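Local coordinates for metallo-beta-lactamase superfamily protein (Thermus thermophilus, PDB 2ZWR) that binds two zinc ions in a metallo-beta-lactamase-type centre and is probably a hydrolase, at residues I50-A55 against V74-L79. Residues are numbered along the deposited sequence; the frame is centred on the assembly and turned at random.
With ZN (zinc ion), chain D.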
ATOM      1  N   ILE A  50      -9.244  -2.748  -5.621  1.00 10.30           N
ATOM      2  CA  ILE A  50      -8.023  -2.025  -5.312  1.00  9.25           C
ATOM      3  C   ILE A  50      -7.982  -1.828  -3.790  1.00  9.51           C
ATOM      4  O   ILE A  50      -8.956  -1.366  -3.201  1.00  9.63           O
ATOM      5  CB  ILE A  50      -7.958  -0.660  -6.079  1.00  9.35           C
ATOM      6  CG1 ILE A  50      -7.715  -0.911  -7.581  1.00  9.06           C
ATOM      7  CG2 ILE A  50      -6.879   0.269  -5.468  1.00  8.05           C
ATOM      8  CD1 ILE A  50      -7.799   0.319  -8.504  1.00  8.73           C
ATOM      9  N   LEU A  51      -6.872  -2.231  -3.160  1.00  9.44           N
ATOM     10  CA  LEU A  51      -6.659  -2.054  -1.716  1.00  9.05           C
ATOM     11  C   LEU A  51      -5.522  -1.047  -1.531  1.00  8.33           C
ATOM     12  O   LEU A  51      -4.461  -1.192  -2.140  1.00  7.34           O
ATOM     13  CB  LEU A  51      -6.302  -3.394  -1.047  1.00  8.87           C
ATOM     14  CG  LEU A  51      -7.422  -4.308  -0.493  1.00 10.38           C
ATOM     15  CD1 LEU A  51      -8.597  -4.516  -1.448  1.00 10.03           C
ATOM     16  CD2 LEU A  51      -6.865  -5.660  -0.027  1.00  9.42           C
ATOM     17  N   LEU A  52      -5.757  -0.025  -0.706  1.00  7.78           N
ATOM     18  CA  LEU A  52      -4.757   1.030  -0.484  1.00  7.73           C
ATOM     19  C   LEU A  52      -4.205   1.057   0.941  1.00  7.54           C
ATOM     20  O   LEU A  52      -4.961   1.239   1.896  1.00  7.25           O
ATOM     21  CB  LEU A  52      -5.310   2.414  -0.874  1.00  6.50           C
ATOM     22  CG  LEU A  52      -5.834   2.605  -2.308  1.00  7.31           C
ATOM     23  CD1 LEU A  52      -6.473   3.991  -2.448  1.00  8.02           C
ATOM     24  CD2 LEU A  52      -4.739   2.395  -3.366  1.00  5.60           C
ATOM     25  N   THR A  53      -2.883   0.878   1.062  1.00  7.93           N
ATOM     26  CA  THR A  53      -2.191   1.017   2.347  1.00  7.89           C
ATOM     27  C   THR A  53      -2.331   2.440   2.827  1.00  8.29           C
ATOM     28  O   THR A  53      -2.547   2.677   4.012  1.00  8.48           O
ATOM     29  CB  THR A  53      -0.674   0.652   2.286  1.00  8.34           C
ATOM     30  OG1 THR A  53       0.019   1.582   1.435  1.00  5.94           O
ATOM     31  CG2 THR A  53      -0.454  -0.803   1.828  1.00  6.47           C
ATOM     32  N   HIS A  54      -2.216   3.390   1.897  1.00  8.90           N
ATOM     33  CA  HIS A  54      -2.470   4.807   2.186  1.00  8.88           C
ATOM     34  C   HIS A  54      -2.648   5.591   0.883  1.00  9.54           C
ATOM     35  O   HIS A  54      -2.564   5.006  -0.203  1.00  9.77           O
ATOM     36  CB  HIS A  54      -1.371   5.391   3.090  1.00  9.08           C
ATOM     37  CG  HIS A  54      -0.017   5.488   2.443  1.00  8.47           C
ATOM     38  ND1 HIS A  54       0.681   4.388   1.999  1.00  7.89           N
ATOM     39  CD2 HIS A  54       0.781   6.556   2.211  1.00  8.60           C
ATOM     40  CE1 HIS A  54       1.840   4.776   1.499  1.00  8.98           C
ATOM     41  NE2 HIS A  54       1.926   6.087   1.616  1.00  7.39           N
ATOM     42  N   ALA A  55      -2.893   6.897   0.990  1.00  9.57           N
ATOM     43  CA  ALA A  55      -3.283   7.723  -0.165  1.00  9.68           C
ATOM     44  C   ALA A  55      -2.325   8.857  -0.529  1.00  9.93           C
ATOM     45  O   ALA A  55      -2.750   9.846  -1.121  1.00 10.68           O
ATOM     46  CB  ALA A  55      -4.690   8.272   0.014  1.00  9.59           C
ATOM     47  N   VAL A  74     -12.526   0.549  -4.554  1.00 10.38           N
ATOM     48  CA  VAL A  74     -11.295   1.031  -3.951  1.00  9.29           C
ATOM     49  C   VAL A  74     -11.474   1.076  -2.449  1.00  9.49           C
ATOM     50  O   VAL A  74     -12.367   1.753  -1.952  1.00  9.66           O
ATOM     51  CB  VAL A  74     -10.908   2.442  -4.471  1.00  9.43           C
ATOM     52  CG1 VAL A  74      -9.632   2.927  -3.799  1.00  8.50           C
ATOM     53  CG2 VAL A  74     -10.728   2.426  -5.982  1.00  8.11           C
ATOM     54  N   TYR A  75     -10.617   0.345  -1.734  1.00  9.67           N
ATOM     55  CA  TYR A  75     -10.652   0.283  -0.285  1.00  9.38           C
ATOM     56  C   TYR A  75      -9.574   1.191   0.307  1.00  9.61           C
ATOM     57  O   TYR A  75      -8.386   1.066  -0.029  1.00  8.90           O
ATOM     58  CB  TYR A  75     -10.454  -1.167   0.188  1.00  9.83           C
ATOM     59  CG  TYR A  75     -11.658  -2.043  -0.055  1.00 10.46           C
ATOM     60  CD1 TYR A  75     -12.590  -2.262   0.955  1.00 10.26           C
ATOM     61  CD2 TYR A  75     -11.880  -2.630  -1.308  1.00 10.97           C
ATOM     62  CE1 TYR A  75     -13.717  -3.066   0.734  1.00 11.44           C
ATOM     63  CE2 TYR A  75     -13.000  -3.414  -1.550  1.00 11.19           C
ATOM     64  CZ  TYR A  75     -13.912  -3.631  -0.522  1.00 11.63           C
ATOM     65  OH  TYR A  75     -15.013  -4.415  -0.750  1.00 12.43           O
ATOM     66  N   LEU A  76     -10.003   2.094   1.187  1.00  9.18           N
ATOM     67  CA  LEU A  76      -9.099   3.027   1.847  1.00  9.66           C
ATOM     68  C   LEU A  76      -9.598   3.336   3.241  1.00 10.00           C
ATOM     69  O   LEU A  76     -10.804   3.484   3.442  1.00  9.81           O
ATOM     70  CB  LEU A  76      -9.021   4.340   1.054  1.00  9.51           C
ATOM     71  CG  LEU A  76      -8.160   5.483   1.585  1.00  8.80           C
ATOM     72  CD1 LEU A  76      -6.674   5.236   1.313  1.00  6.22           C
ATOM     73  CD2 LEU A  76      -8.630   6.786   0.961  1.00  7.50           C
ATOM     74  N   HIS A  77      -8.674   3.434   4.198  1.00 10.34           N
ATOM     75  CA  HIS A  77      -9.016   3.925   5.534  1.00 10.03           C
ATOM     76  C   HIS A  77      -9.513   5.380   5.428  1.00 10.09           C
ATOM     77  O   HIS A  77      -8.846   6.232   4.822  1.00  9.93           O
ATOM     78  CB  HIS A  77      -7.807   3.832   6.464  1.00 10.45           C
ATOM     79  CG  HIS A  77      -8.150   3.915   7.918  1.00  9.36           C
ATOM     80  ND1 HIS A  77      -8.433   5.109   8.547  1.00  8.90           N
ATOM     81  CD2 HIS A  77      -8.257   2.954   8.866  1.00  9.31           C
ATOM     82  CE1 HIS A  77      -8.708   4.878   9.819  1.00  7.74           C
ATOM     83  NE2 HIS A  77      -8.599   3.579  10.041  1.00  9.58           N
ATOM     84  N   PRO A  78     -10.690   5.668   6.016  1.00 10.04           N
ATOM     85  CA  PRO A  78     -11.323   6.988   5.921  1.00  9.82           C
ATOM     86  C   PRO A  78     -10.451   8.156   6.411  1.00  9.41           C
ATOM     87  O   PRO A  78     -10.660   9.290   5.985  1.00  8.62           O
ATOM     88  CB  PRO A  78     -12.584   6.848   6.789  1.00  9.43           C
ATOM     89  CG  PRO A  78     -12.338   5.656   7.650  1.00 10.17           C
ATOM     90  CD  PRO A  78     -11.500   4.735   6.821  1.00  9.95           C
ATOM     91  N   LEU A  79      -9.494   7.886   7.297  1.00  9.61           N
ATOM     92  CA  LEU A  79      -8.592   8.949   7.755  1.00  9.89           C
ATOM     93  C   LEU A  79      -7.601   9.413   6.662  1.00 10.29           C
ATOM     94  O   LEU A  79      -7.004  10.477   6.792  1.00 10.64           O
ATOM     95  CB  LEU A  79      -7.873   8.563   9.047  1.00  9.81           C
ATOM     96  CG  LEU A  79      -8.710   8.595  10.342  1.00 10.17           C
ATOM     97  CD1 LEU A  79      -7.857   8.244  11.531  1.00 10.49           C
ATOM     98  CD2 LEU A  79      -9.363   9.964  10.557  1.00  9.88           C
TER
HETATM   99 ZN    ZN D 209       3.655   7.421   1.509  1.00 11.09          ZN
HETATM  100  O   HOH W   1      -5.748   3.034   3.926  1.00  4.44           O
HETATM  101  O   HOH W   2       4.564   7.564  -0.349  1.00 14.02           O
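The side chain of Leu52 slants against those of Val74 and Leu76, its CD1 methyl 3.6 Å from CG1 of Val74 and its CB 3.8 Å from CD1 of Leu76. That same Leu76 methyl also meets CB of Ala55; with CG anti to the backbone N (chi1 178°), the leucine extends its branch toward the loop after strand 50-51. Tyr84 of helix 81-85 packs on this cluster. Ile50 and Val74 run alongside each other on one face of the sheet, CB of Ile50 4.1 Å from CG2 of Val74. Leu51 and Tyr75 do likewise on the other face, where CD1 of Leu51 approaches CD2 of the tyrosine ring obliquely at 3.8 Å and the phenol hydroxyl is hydrogen-bonded to Arg106. Parallel pairing fixes this register: Tyr75 N donates to Ile50 O (2.8 Å, 168°), and Leu52 N to Tyr75 O. A water bridges Leu52 O and His77 N. The side chain of His54 leaves the backbone away from strand 74-76; its ND1 donates in the ring plane to Thr53 OG1, and this bond and the NE2-zinc bond (2.2 Å) together hold the ring's rotation. The beta-alpha-beta unit thus delivers, from the loop following strand 50-51, the first histidine of the HxHxDH motif (His54, His56, Asp58, His59) of the dinuclear metallo-beta-lactamase-fold site.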